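Local coordinates for protein 3-hexulose-6-phosphate synthase (Mycobacterium gastri, PDB 3AJX) that is a TIM-barrel enzyme of the orotidine 5'-phosphate decarboxylase / HUMPS family, built as a dimer and carrying a bound magnesium ion, at residues A117-A120 with Q121-R124; M133-L137 with D138-K142; P195-A198 with A199-R203. The protein carries 1 engineered substitution. All coordinates share one frame; numbering follows the deposited sequence.

Overall arrangement
All three contacts are local, between neighbouring residues of one chain segment in a closed eight-stranded parallel barrel, and all are partly buried. Interactions 1 and 3 lie on outer helices, 116-125 and 195-204, on opposite sides of the chain's centre, with about 32 Å between their own centres. Interaction 2 instead joins the end of strand 130-134 to the short helix after it, nearer the bound magnesium ion. Because helix 116-125 leads into that strand, interactions 1 and 2 touch: Ala120 CB packs 4.1 Å from Met133 CE. Their chemistry follows their place: an ion pair beside aliphatic packing in 1, water, sulfate and subunit contacts in 2, and an alanine-rich turn in 3.

Interaction 1 of 3, residues A117-A120 with Q121-R124; sequences ATRA and QEVR
Arg119 meets two residues of the next helical turn, Glu122 with its charge and Val123 with its flat face. Its NH1 donates to Glu122 OE1 at 3.1 Å in a salt bridge between residues three apart. The acceptor uses its anti lone pair, the one facing away from the other oxygen, and the guanidinium and carboxylate planes stand 77° apart, so this is a single-point bond and not a two-pronged pairing. Val123 CG1 lies over one face of the guanidinium, offset toward its rim, and comes within 3.6 Å of Arg119 NE. A branched aliphatic residue suits this place because a methyl can rest on the flat group without competing for its N-H bonds. On the solvent side of the turn, the Thr118 side chain lies alongside that of Glu122, its CG2 3.5 Å from Glu122 OE2.

What brings the arginine there is a chain that leaves with CG opposite the backbone N (chi1 -173°) and then bends at chi2. Beneath the side chains run ordinary helical bonds, such as Val123 N to Arg119 O at 2.9 Å and Arg124 N to Ala120 O at 2.9 Å. Further out, Arg119 NE donates to Gly85 O and NH2 forms a salt bridge with Asp89, tying helix 116-125 to the region where helix 89-102 starts. Ala120 and Val123 face inward onto Val131 of strand 130-134, the next strand of this beta-alpha-beta unit, and the small methyl of Ala120 lets the helix sit close to the barrel.

With bonds to a carbonyl and to two carboxylates, the guanidinium is probably held firmly in rotation, its positive charge shared between the acids of its own helix and of the neighbouring one.

Interaction 2 of 3, residues M133-L137 with D138-K142; sequences MHAGL and DEQAK. With SO4 (sulfate ion), chain G.
Gln140 reaches back along the turn to Ala135, its NE2 donating to Ala135 O at 2.8 Å. The side chain starts with CG opposite its own carbonyl carbon (chi1 -72°) and runs on extended, which carries CG past Gly136 O and sets the amide nitrogen between two acceptors, the second being O2 of a sulfate ion at 3.0 Å from NE2. An amide suits the place because its NH2 group has a hydrogen for each. Leu137 crosses Gln140 at a slant, its CD2 4.0 Å from NE2. Extended throughout, Glu139 brings OE2 to 3.8 Å from Ala135 CB. Two waters donate to OE2, one also donating to His134 O and the other accepting from Gly136 N.

This is the loop after the sixth strand of a TIM barrel, at the C-terminal strand ends where this fold places its active sites; His134 lies about 4 Å from the magnesium ion that Glu30 and Asp59 bind, and its ND1 is hydrogen-bonded to Asp109. The sulfate, probably from the crystallisation liquor, is also held by the backbone N of Gly166, Gly186 and Gly187.

Gly136 is the N-cap residue, and its O accepts from Gln140 N at 2.9 Å. Asp64 of the second subunit receives Leu137 N and Asp138 N, its carboxylate suiting the helix's N-terminal end. Asp138 points away from the turn; its OD2 accepts from Gly66 N and is hydrogen-bonded to Thr91 OG1, both of that subunit.

Interaction 3 of 3, residues P195-A198 with A199-R203; sequences PAAA and AKELR
Ala197 O is the oxygen on which this turn concentrates: Glu201 N donates to it at 2.9 Å, and the carboxyl group of the same glutamate lies close beside it. Glu201 CG starts opposite its carbonyl carbon (chi1 -65°), close to Ala197 O; the chain runs on extended, and a turn of the carboxyl group about its last bond sets OE1 2.7 Å from Ala197 O, with Ala197 CB 3.9 Å from that same OE1. Two oxygens so near each other would repel if both were bare acceptors.

One residue further along, Leu202 lays its CB, CG and CD1 against Ala198 O, the closest being CG at 3.3 Å, while Leu202 N donates to that oxygen. Its side chain is buried against Leu3 of strand 2-7 and Ile189 of helix 187-190. Ala199 occupies another inward position, with Ala199 N bonded to Pro195 O at 2.9 Å and its methyl packed on Val22 and Ile189; a small residue allows helix 195-204 to lie near helix 12-22. Pro195 opens the helix, where the missing N-H costs nothing because the first turn has no helical carbonyl before it to accept one. Lys200, wholly extended, carries its amine away from the turn.

This is the last helix of the barrel, and it closes the ring beside the first strand and first helix. Arg203 adds a polar tie there, with NH2 in a salt bridge to Asp27 and NE donating to Tyr25 O.

The short approach of Glu201 OE1 to Ala197 O suggests that the carboxyl group probably holds a proton in this crystal, which would turn a repulsion into an attraction.

Interaction 1 of 3, residues A117-A120 with Q121-R124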
# COMPACT_ATOMS: atom_id res chain seq x y z
N ALA A 117 8.22 -6.56 17.92
CA ALA A 117 7.55 -6.95 19.16
C ALA A 117 6.92 -5.74 19.86
O ALA A 117 5.78 -5.81 20.33
CB ALA A 117 8.54 -7.64 20.10
N THR A 118 7.65 -4.63 19.92
CA THR A 118 7.13 -3.43 20.55
C THR A 118 5.91 -2.89 19.80
O THR A 118 4.88 -2.61 20.40
CB THR A 118 8.21 -2.33 20.63
OG1 THR A 118 9.18 -2.71 21.61
CG2 THR A 118 7.60 -0.98 21.02
N ARG A 119 6.04 -2.76 18.49
CA ARG A 119 4.93 -2.24 17.71
C ARG A 119 3.73 -3.17 17.80
O ARG A 119 2.59 -2.71 17.83
CB ARG A 119 5.34 -2.04 16.25
CG ARG A 119 4.29 -1.34 15.40
CD ARG A 119 3.80 -0.05 16.05
NE ARG A 119 2.91 0.70 15.17
CZ ARG A 119 2.06 1.64 15.57
NH1 ARG A 119 1.96 1.95 16.86
NH2 ARG A 119 1.30 2.27 14.68
N ALA A 120 3.98 -4.48 17.87
CA ALA A 120 2.90 -5.46 17.98
C ALA A 120 2.02 -5.17 19.20
O ALA A 120 0.79 -5.17 19.10
CB ALA A 120 3.48 -6.87 18.08
N GLN A 121 2.66 -4.93 20.34
CA GLN A 121 1.94 -4.64 21.57
C GLN A 121 1.13 -3.36 21.44
O GLN A 121 -0.00 -3.27 21.91
CB GLN A 121 2.91 -4.53 22.74
CG GLN A 121 3.28 -5.87 23.33
CD GLN A 121 2.12 -6.51 24.08
OE1 GLN A 121 2.03 -7.73 24.19
NE2 GLN A 121 1.23 -5.67 24.61
N GLU A 122 1.72 -2.36 20.80
CA GLU A 122 1.04 -1.09 20.61
C GLU A 122 -0.21 -1.21 19.75
O GLU A 122 -1.27 -0.68 20.10
CB GLU A 122 2.00 -0.06 19.99
CG GLU A 122 3.07 0.39 20.97
CD GLU A 122 4.16 1.21 20.32
OE1 GLU A 122 4.03 1.54 19.12
OE2 GLU A 122 5.15 1.54 21.01
N VAL A 123 -0.11 -1.93 18.63
CA VAL A 123 -1.27 -2.07 17.75
C VAL A 123 -2.30 -3.05 18.29
O VAL A 123 -3.48 -2.97 17.94
CB VAL A 123 -0.85 -2.48 16.31
CG1 VAL A 123 0.18 -1.49 15.78
CG2 VAL A 123 -0.31 -3.90 16.30
N ARG A 124 -1.86 -3.98 19.13
CA ARG A 124 -2.79 -4.93 19.73
C ARG A 124 -3.74 -4.12 20.60
O ARG A 124 -4.94 -4.38 20.66
CB ARG A 124 -2.05 -5.95 20.60
CG ARG A 124 -2.94 -6.74 21.56
CD ARG A 124 -3.95 -7.60 20.82
NE ARG A 124 -4.84 -8.31 21.75
CZ ARG A 124 -5.83 -7.74 22.44
NH1 ARG A 124 -6.07 -6.44 22.33
NH2 ARG A 124 -6.58 -8.48 23.25

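Interaction 2 of 3, residues M133-L137 with D138-K142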
# COMPACT_ATOMS: atom_id res chain seq x y z
N MET A 133 4.16 -11.14 11.45
CA MET A 133 5.61 -10.99 11.55
C MET A 133 6.00 -11.34 10.13
O MET A 133 6.18 -12.50 9.77
CB MET A 133 6.18 -11.98 12.55
CG MET A 133 5.81 -11.64 14.00
SD MET A 133 6.30 -9.95 14.41
CE MET A 133 5.65 -9.77 16.08
N HIS A 134 6.10 -10.29 9.32
CA HIS A 134 6.34 -10.41 7.90
C HIS A 134 7.66 -9.88 7.35
O HIS A 134 8.11 -8.78 7.69
CB HIS A 134 5.18 -9.68 7.20
CG HIS A 134 5.11 -9.89 5.72
ND1 HIS A 134 4.24 -9.18 4.92
CD2 HIS A 134 5.77 -10.73 4.90
CE1 HIS A 134 4.38 -9.57 3.67
NE2 HIS A 134 5.30 -10.52 3.63
N ALA A 135 8.29 -10.69 6.50
CA ALA A 135 9.53 -10.30 5.83
C ALA A 135 9.15 -10.38 4.35
O ALA A 135 8.83 -11.45 3.85
CB ALA A 135 10.65 -11.29 6.15
N GLY A 136 9.15 -9.24 3.68
CA GLY A 136 8.78 -9.21 2.27
C GLY A 136 9.75 -9.91 1.34
O GLY A 136 10.81 -10.38 1.76
N LEU A 137 9.38 -9.98 0.07
CA LEU A 137 10.22 -10.64 -0.93
C LEU A 137 11.57 -9.95 -1.10
O LEU A 137 12.59 -10.61 -1.28
CB LEU A 137 9.49 -10.70 -2.27
CG LEU A 137 8.19 -11.51 -2.27
CD1 LEU A 137 7.56 -11.48 -3.65
CD2 LEU A 137 8.48 -12.96 -1.85
N ASP A 138 11.60 -8.62 -1.03
CA ASP A 138 12.87 -7.92 -1.18
C ASP A 138 13.79 -8.20 0.00
O ASP A 138 15.00 -8.38 -0.18
CB ASP A 138 12.64 -6.41 -1.33
CG ASP A 138 12.04 -6.05 -2.67
OD1 ASP A 138 12.48 -6.62 -3.69
OD2 ASP A 138 11.14 -5.19 -2.72
N GLU A 139 13.23 -8.25 1.21
CA GLU A 139 14.03 -8.52 2.40
C GLU A 139 14.54 -9.96 2.38
O GLU A 139 15.68 -10.23 2.77
CB GLU A 139 13.19 -8.28 3.66
CG GLU A 139 13.92 -8.66 4.94
CD GLU A 139 13.14 -8.32 6.20
OE1 GLU A 139 13.64 -8.64 7.30
OE2 GLU A 139 12.04 -7.74 6.08
N GLN A 140 13.69 -10.88 1.93
CA GLN A 140 14.05 -12.29 1.86
C GLN A 140 15.21 -12.52 0.91
O GLN A 140 16.02 -13.42 1.11
CB GLN A 140 12.85 -13.12 1.39
CG GLN A 140 11.73 -13.27 2.40
CD GLN A 140 10.54 -14.03 1.84
OE1 GLN A 140 10.70 -15.13 1.30
NE2 GLN A 140 9.36 -13.46 1.97
N ALA A 141 15.29 -11.68 -0.12
CA ALA A 141 16.34 -11.79 -1.13
C ALA A 141 17.72 -11.37 -0.64
O ALA A 141 18.73 -11.71 -1.26
CB ALA A 141 15.95 -10.96 -2.36
N LYS A 142 17.77 -10.62 0.46
CA LYS A 142 19.05 -10.18 0.99
C LYS A 142 19.85 -11.36 1.51
O LYS A 142 19.32 -12.23 2.21
CB LYS A 142 18.84 -9.16 2.11
CG LYS A 142 18.26 -7.84 1.65
CD LYS A 142 18.22 -6.82 2.78
CE LYS A 142 17.75 -5.47 2.28
NZ LYS A 142 17.82 -4.43 3.34
S SO4 G . 6.03 -15.97 0.93
O1 SO4 G . 6.54 -16.11 -0.45
O2 SO4 G . 6.87 -15.03 1.69
O3 SO4 G . 6.06 -17.29 1.59
O4 SO4 G . 4.65 -15.48 0.88
O HOH W 1 10.15 -6.98 7.90
O HOH W 2 10.35 -6.77 4.35

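Interaction 3 of 3, residues P195-A198 with A199-R203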
# COMPACT_ATOMS: atom_id res chain seq x y z
N PRO A 195 1.12 -27.07 -7.06
CA PRO A 195 0.62 -26.26 -5.94
C PRO A 195 -0.25 -27.02 -4.94
O PRO A 195 -0.13 -26.83 -3.72
CB PRO A 195 -0.15 -25.14 -6.64
CG PRO A 195 0.62 -24.97 -7.91
CD PRO A 195 0.84 -26.40 -8.34
N ALA A 196 -1.13 -27.88 -5.44
CA ALA A 196 -2.02 -28.65 -4.58
C ALA A 196 -1.23 -29.54 -3.62
O ALA A 196 -1.50 -29.55 -2.41
CB ALA A 196 -2.95 -29.51 -5.42
N ALA A 197 -0.25 -30.27 -4.15
CA ALA A 197 0.56 -31.15 -3.31
C ALA A 197 1.41 -30.34 -2.33
O ALA A 197 1.63 -30.77 -1.20
CB ALA A 197 1.46 -32.02 -4.19
N ALA A 198 1.87 -29.17 -2.77
CA ALA A 198 2.69 -28.32 -1.91
C ALA A 198 1.88 -27.86 -0.71
O ALA A 198 2.37 -27.85 0.42
CB ALA A 198 3.20 -27.11 -2.70
N ALA A 199 0.63 -27.48 -0.96
CA ALA A 199 -0.25 -27.02 0.12
C ALA A 199 -0.55 -28.17 1.06
O ALA A 199 -0.53 -28.00 2.28
CB ALA A 199 -1.55 -26.45 -0.46
N LYS A 200 -0.81 -29.35 0.49
CA LYS A 200 -1.11 -30.53 1.29
C LYS A 200 0.06 -30.89 2.20
O LYS A 200 -0.13 -31.20 3.38
CB LYS A 200 -1.44 -31.72 0.37
CG LYS A 200 -1.91 -32.96 1.12
CD LYS A 200 -2.21 -34.13 0.19
CE LYS A 200 -2.80 -35.30 0.97
NZ LYS A 200 -3.09 -36.48 0.11
N GLU A 201 1.26 -30.85 1.65
CA GLU A 201 2.46 -31.18 2.41
C GLU A 201 2.75 -30.15 3.51
O GLU A 201 3.22 -30.51 4.59
CB GLU A 201 3.65 -31.31 1.45
CG GLU A 201 3.48 -32.48 0.49
CD GLU A 201 4.36 -32.39 -0.74
OE1 GLU A 201 4.22 -31.40 -1.50
OE2 GLU A 201 5.18 -33.31 -0.96
N LEU A 202 2.46 -28.88 3.24
CA LEU A 202 2.66 -27.85 4.25
C LEU A 202 1.69 -28.12 5.40
O LEU A 202 2.07 -28.04 6.58
CB LEU A 202 2.40 -26.47 3.65
CG LEU A 202 3.56 -25.89 2.84
CD1 LEU A 202 3.05 -24.77 1.95
CD2 LEU A 202 4.65 -25.39 3.79
N ARG A 203 0.46 -28.45 5.05
CA ARG A 203 -0.59 -28.75 6.03
C ARG A 203 -0.22 -29.96 6.89
O ARG A 203 -0.41 -29.96 8.10
CB ARG A 203 -1.90 -29.04 5.29
CG ARG A 203 -2.93 -29.83 6.10
CD ARG A 203 -3.47 -29.02 7.26
NE ARG A 203 -4.26 -27.88 6.79
CZ ARG A 203 -4.81 -26.98 7.59
NH1 ARG A 203 -4.66 -27.07 8.90
NH2 ARG A 203 -5.52 -25.98 7.07